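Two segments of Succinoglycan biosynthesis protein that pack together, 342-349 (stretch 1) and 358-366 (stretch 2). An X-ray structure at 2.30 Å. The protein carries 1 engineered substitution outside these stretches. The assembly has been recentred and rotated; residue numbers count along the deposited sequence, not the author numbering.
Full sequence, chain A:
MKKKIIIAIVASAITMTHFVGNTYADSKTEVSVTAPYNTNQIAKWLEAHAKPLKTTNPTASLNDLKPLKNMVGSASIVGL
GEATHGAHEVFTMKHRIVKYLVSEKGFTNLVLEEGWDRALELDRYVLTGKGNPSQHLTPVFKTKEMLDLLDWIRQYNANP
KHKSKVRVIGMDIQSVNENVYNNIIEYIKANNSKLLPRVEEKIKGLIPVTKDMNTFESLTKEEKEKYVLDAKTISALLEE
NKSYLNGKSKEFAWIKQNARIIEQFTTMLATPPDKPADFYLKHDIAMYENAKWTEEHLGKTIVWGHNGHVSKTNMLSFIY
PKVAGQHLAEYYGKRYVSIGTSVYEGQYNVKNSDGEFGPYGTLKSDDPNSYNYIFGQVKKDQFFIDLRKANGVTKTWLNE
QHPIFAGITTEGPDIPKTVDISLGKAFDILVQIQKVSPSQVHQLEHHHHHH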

# COMPACT_ATOMS: atom_id res chain seq x y z
N SER A 342 -13.78 4.83 -3.93
CA SER A 342 -14.81 4.03 -4.56
C SER A 342 -15.20 4.64 -5.90
O SER A 342 -15.09 5.85 -6.11
N VAL A 343 -15.66 3.79 -6.80
CA VAL A 343 -16.02 4.24 -8.13
C VAL A 343 -17.47 3.95 -8.49
O VAL A 343 -18.23 3.42 -7.68
N TYR A 344 -17.84 4.30 -9.72
CA TYR A 344 -19.19 4.09 -10.21
C TYR A 344 -19.21 3.75 -11.70
O TYR A 344 -19.52 2.63 -12.08
N GLU A 345 -18.87 4.72 -12.55
CA GLU A 345 -18.86 4.47 -13.99
C GLU A 345 -17.49 4.80 -14.59
O GLU A 345 -16.70 5.54 -14.00
N GLY A 346 -17.22 4.23 -15.76
CA GLY A 346 -15.95 4.49 -16.42
C GLY A 346 -15.17 3.26 -16.84
O GLY A 346 -15.67 2.13 -16.77
N GLN A 347 -13.94 3.48 -17.27
CA GLN A 347 -13.06 2.41 -17.71
C GLN A 347 -11.74 2.46 -16.95
O GLN A 347 -11.33 3.52 -16.48
N TYR A 348 -11.07 1.32 -16.85
CA TYR A 348 -9.81 1.24 -16.14
C TYR A 348 -8.92 0.17 -16.75
O TYR A 348 -9.38 -0.67 -17.52
N ASN A 349 -7.63 0.22 -16.41
CA ASN A 349 -6.68 -0.76 -16.90
C ASN A 349 -6.79 -2.02 -16.05
O ASN A 349 -6.94 -1.95 -14.82
N GLY A 358 -4.21 -3.62 -19.85
CA GLY A 358 -4.70 -2.60 -20.76
C GLY A 358 -6.05 -2.03 -20.38
O GLY A 358 -6.63 -2.44 -19.39
N PRO A 359 -6.59 -1.07 -21.15
CA PRO A 359 -7.89 -0.46 -20.86
C PRO A 359 -9.06 -1.37 -21.22
O PRO A 359 -9.93 -0.99 -22.00
N TYR A 360 -9.10 -2.55 -20.61
CA TYR A 360 -10.15 -3.52 -20.89
C TYR A 360 -11.21 -3.60 -19.80
O TYR A 360 -12.11 -4.42 -19.86
N GLY A 361 -11.09 -2.74 -18.80
CA GLY A 361 -12.05 -2.76 -17.72
C GLY A 361 -13.15 -1.74 -17.92
O GLY A 361 -12.90 -0.59 -18.28
N THR A 362 -14.39 -2.17 -17.71
CA THR A 362 -15.54 -1.28 -17.84
C THR A 362 -16.39 -1.47 -16.60
O THR A 362 -16.77 -2.60 -16.26
N LEU A 363 -16.69 -0.38 -15.91
CA LEU A 363 -17.50 -0.47 -14.70
C LEU A 363 -18.96 -0.73 -15.03
O LEU A 363 -19.52 -0.10 -15.94
N LYS A 364 -19.57 -1.67 -14.30
CA LYS A 364 -20.98 -2.02 -14.47
C LYS A 364 -21.64 -2.02 -13.09
O LYS A 364 -21.81 -3.08 -12.48
N SER A 365 -21.99 -0.84 -12.59
CA SER A 365 -22.63 -0.73 -11.29
C SER A 365 -24.13 -0.78 -11.53
O SER A 365 -24.85 0.19 -11.31
N ASP A 366 -24.59 -1.93 -12.00
CA ASP A 366 -25.99 -2.20 -12.32
C ASP A 366 -26.82 -2.53 -11.08
O ASP A 366 -28.00 -2.18 -11.01

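Strand 360-362 runs antiparallel to strand 346-349; beyond it, Leu 363 and Ser 365 point toward stretch 1. Gly 358 has no side chain, and its O receives a CA-H...O contact from Asn 349 CA at 3.0 Å. Pro 359 (ring C-gamma endo) lies near the end of the Asn 349 side chain (chi1 m): Asn 349 OD1 lies 3.0 Å from Pro 359 N, which has no hydrogen to share, so this is no hydrogen bond; the same OD1 packs 3.5 Å from Pro 359 CD. Asn 349 ND2 is bonded elsewhere in the structure. Tyr 360 (m) points away. Gly 361 pairs with Tyr 348 through two backbone hydrogen bonds, Tyr 348 N to Gly 361 O and Gly 361 N to Tyr 348 O, both 3.0 Å. The p rotamer of Tyr 348 lays its ring over this glycine, with Gly 361 CA 3.6 Å from the ring centroid and nearly on the ring normal; a CB here would clash with Tyr 348 CE2. Thr 362 (m) shares a face of the sheet with Gln 347 (m, then t). Their side chains do not touch closely, but water 4 lies between them, 2.4 Å from Gln 347 OE1 and 3.2 Å from Thr 362 OG1. Leu 363 (m, t) has the largest covered area. Its CD1 meets Val 343 CG2 (Val 343 is m) at 3.6 Å, and its CD2 meets Tyr 348 CE1 at 3.7 Å; its N donates to Gly 346 O at 2.8 Å. Water 3 links Leu 363 O (2.7 Å) to Gly 346 N (2.9 Å). Ser 365 (m) donates from OG to Tyr 344 O at 2.7 Å, while its CB lies 3.6 Å from CD1 of Tyr 344 (t). Water 1 joins Ser 365 N (2.8 Å) to Tyr 344 O (3.0 Å); water 2 joins Ser 365 O (2.9 Å) to Tyr 344 OH (2.6 Å).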

# COMPACT_ATOMS: atom_id res chain seq x y z
CB SER A 342 -16.03 3.93 -3.63
OG SER A 342 -16.88 2.87 -4.04
CB VAL A 343 -15.10 3.56 -9.16
CG1 VAL A 343 -13.66 4.02 -8.95
CG2 VAL A 343 -15.19 2.05 -9.01
CB TYR A 344 -20.04 5.34 -9.93
CG TYR A 344 -21.47 5.23 -10.41
CD1 TYR A 344 -22.24 4.11 -10.09
CD2 TYR A 344 -22.04 6.23 -11.18
CE1 TYR A 344 -23.55 3.99 -10.53
CE2 TYR A 344 -23.36 6.13 -11.63
CZ TYR A 344 -24.11 5.01 -11.30
OH TYR A 344 -25.40 4.90 -11.75
CB GLU A 345 -19.93 5.31 -14.69
CG GLU A 345 -21.36 5.03 -14.23
CD GLU A 345 -22.39 5.89 -14.96
OE1 GLU A 345 -22.16 7.11 -15.09
OE2 GLU A 345 -23.43 5.34 -15.39
CB GLN A 347 -12.81 2.51 -19.21
CG GLN A 347 -14.09 2.53 -20.02
CD GLN A 347 -13.84 2.58 -21.51
OE1 GLN A 347 -13.50 1.57 -22.13
NE2 GLN A 347 -14.00 3.77 -22.09
CB TYR A 348 -10.07 0.88 -14.67
CG TYR A 348 -10.96 -0.34 -14.49
CD1 TYR A 348 -12.35 -0.23 -14.57
CD2 TYR A 348 -10.40 -1.60 -14.27
CE1 TYR A 348 -13.17 -1.36 -14.43
CE2 TYR A 348 -11.21 -2.73 -14.12
CZ TYR A 348 -12.59 -2.60 -14.21
OH TYR A 348 -13.39 -3.70 -14.11
CB ASN A 349 -5.25 -0.24 -16.83
CG ASN A 349 -4.93 0.78 -17.90
OD1 ASN A 349 -5.26 0.59 -19.07
ND2 ASN A 349 -4.29 1.87 -17.51
CB PRO A 359 -7.87 0.79 -21.73
CG PRO A 359 -7.14 0.29 -22.96
CD PRO A 359 -5.98 -0.47 -22.36
CB TYR A 360 -9.53 -4.91 -21.10
CG TYR A 360 -8.31 -4.87 -21.98
CD1 TYR A 360 -7.06 -5.25 -21.50
CD2 TYR A 360 -8.40 -4.41 -23.30
CE1 TYR A 360 -5.91 -5.16 -22.30
CE2 TYR A 360 -7.27 -4.31 -24.11
CZ TYR A 360 -6.03 -4.69 -23.60
OH TYR A 360 -4.91 -4.56 -24.40
CB THR A 362 -16.38 -1.61 -19.07
OG1 THR A 362 -15.54 -1.67 -20.22
CG2 THR A 362 -17.45 -0.54 -19.28
CB LEU A 363 -17.36 0.82 -13.89
CG LEU A 363 -16.01 1.01 -13.20
CD1 LEU A 363 -15.94 2.38 -12.54
CD2 LEU A 363 -15.83 -0.10 -12.17
CB LYS A 364 -21.15 -3.41 -15.09
CG LYS A 364 -20.48 -3.61 -16.43
CD LYS A 364 -21.04 -4.83 -17.16
CE LYS A 364 -22.48 -4.62 -17.62
NZ LYS A 364 -23.50 -4.77 -16.53
CB SER A 365 -22.24 0.58 -10.62
OG SER A 365 -20.84 0.72 -10.61
CB ASP A 366 -26.06 -3.38 -13.29
CG ASP A 366 -25.43 -4.65 -12.71
OD1 ASP A 366 -24.28 -4.60 -12.23
OD2 ASP A 366 -26.09 -5.72 -12.73
O HOH W 1 -21.38 1.42 -14.08
O HOH W 2 -25.78 2.50 -12.74
O HOH W 3 -19.24 2.48 -16.79
O HOH W 4 -12.71 -0.52 -21.21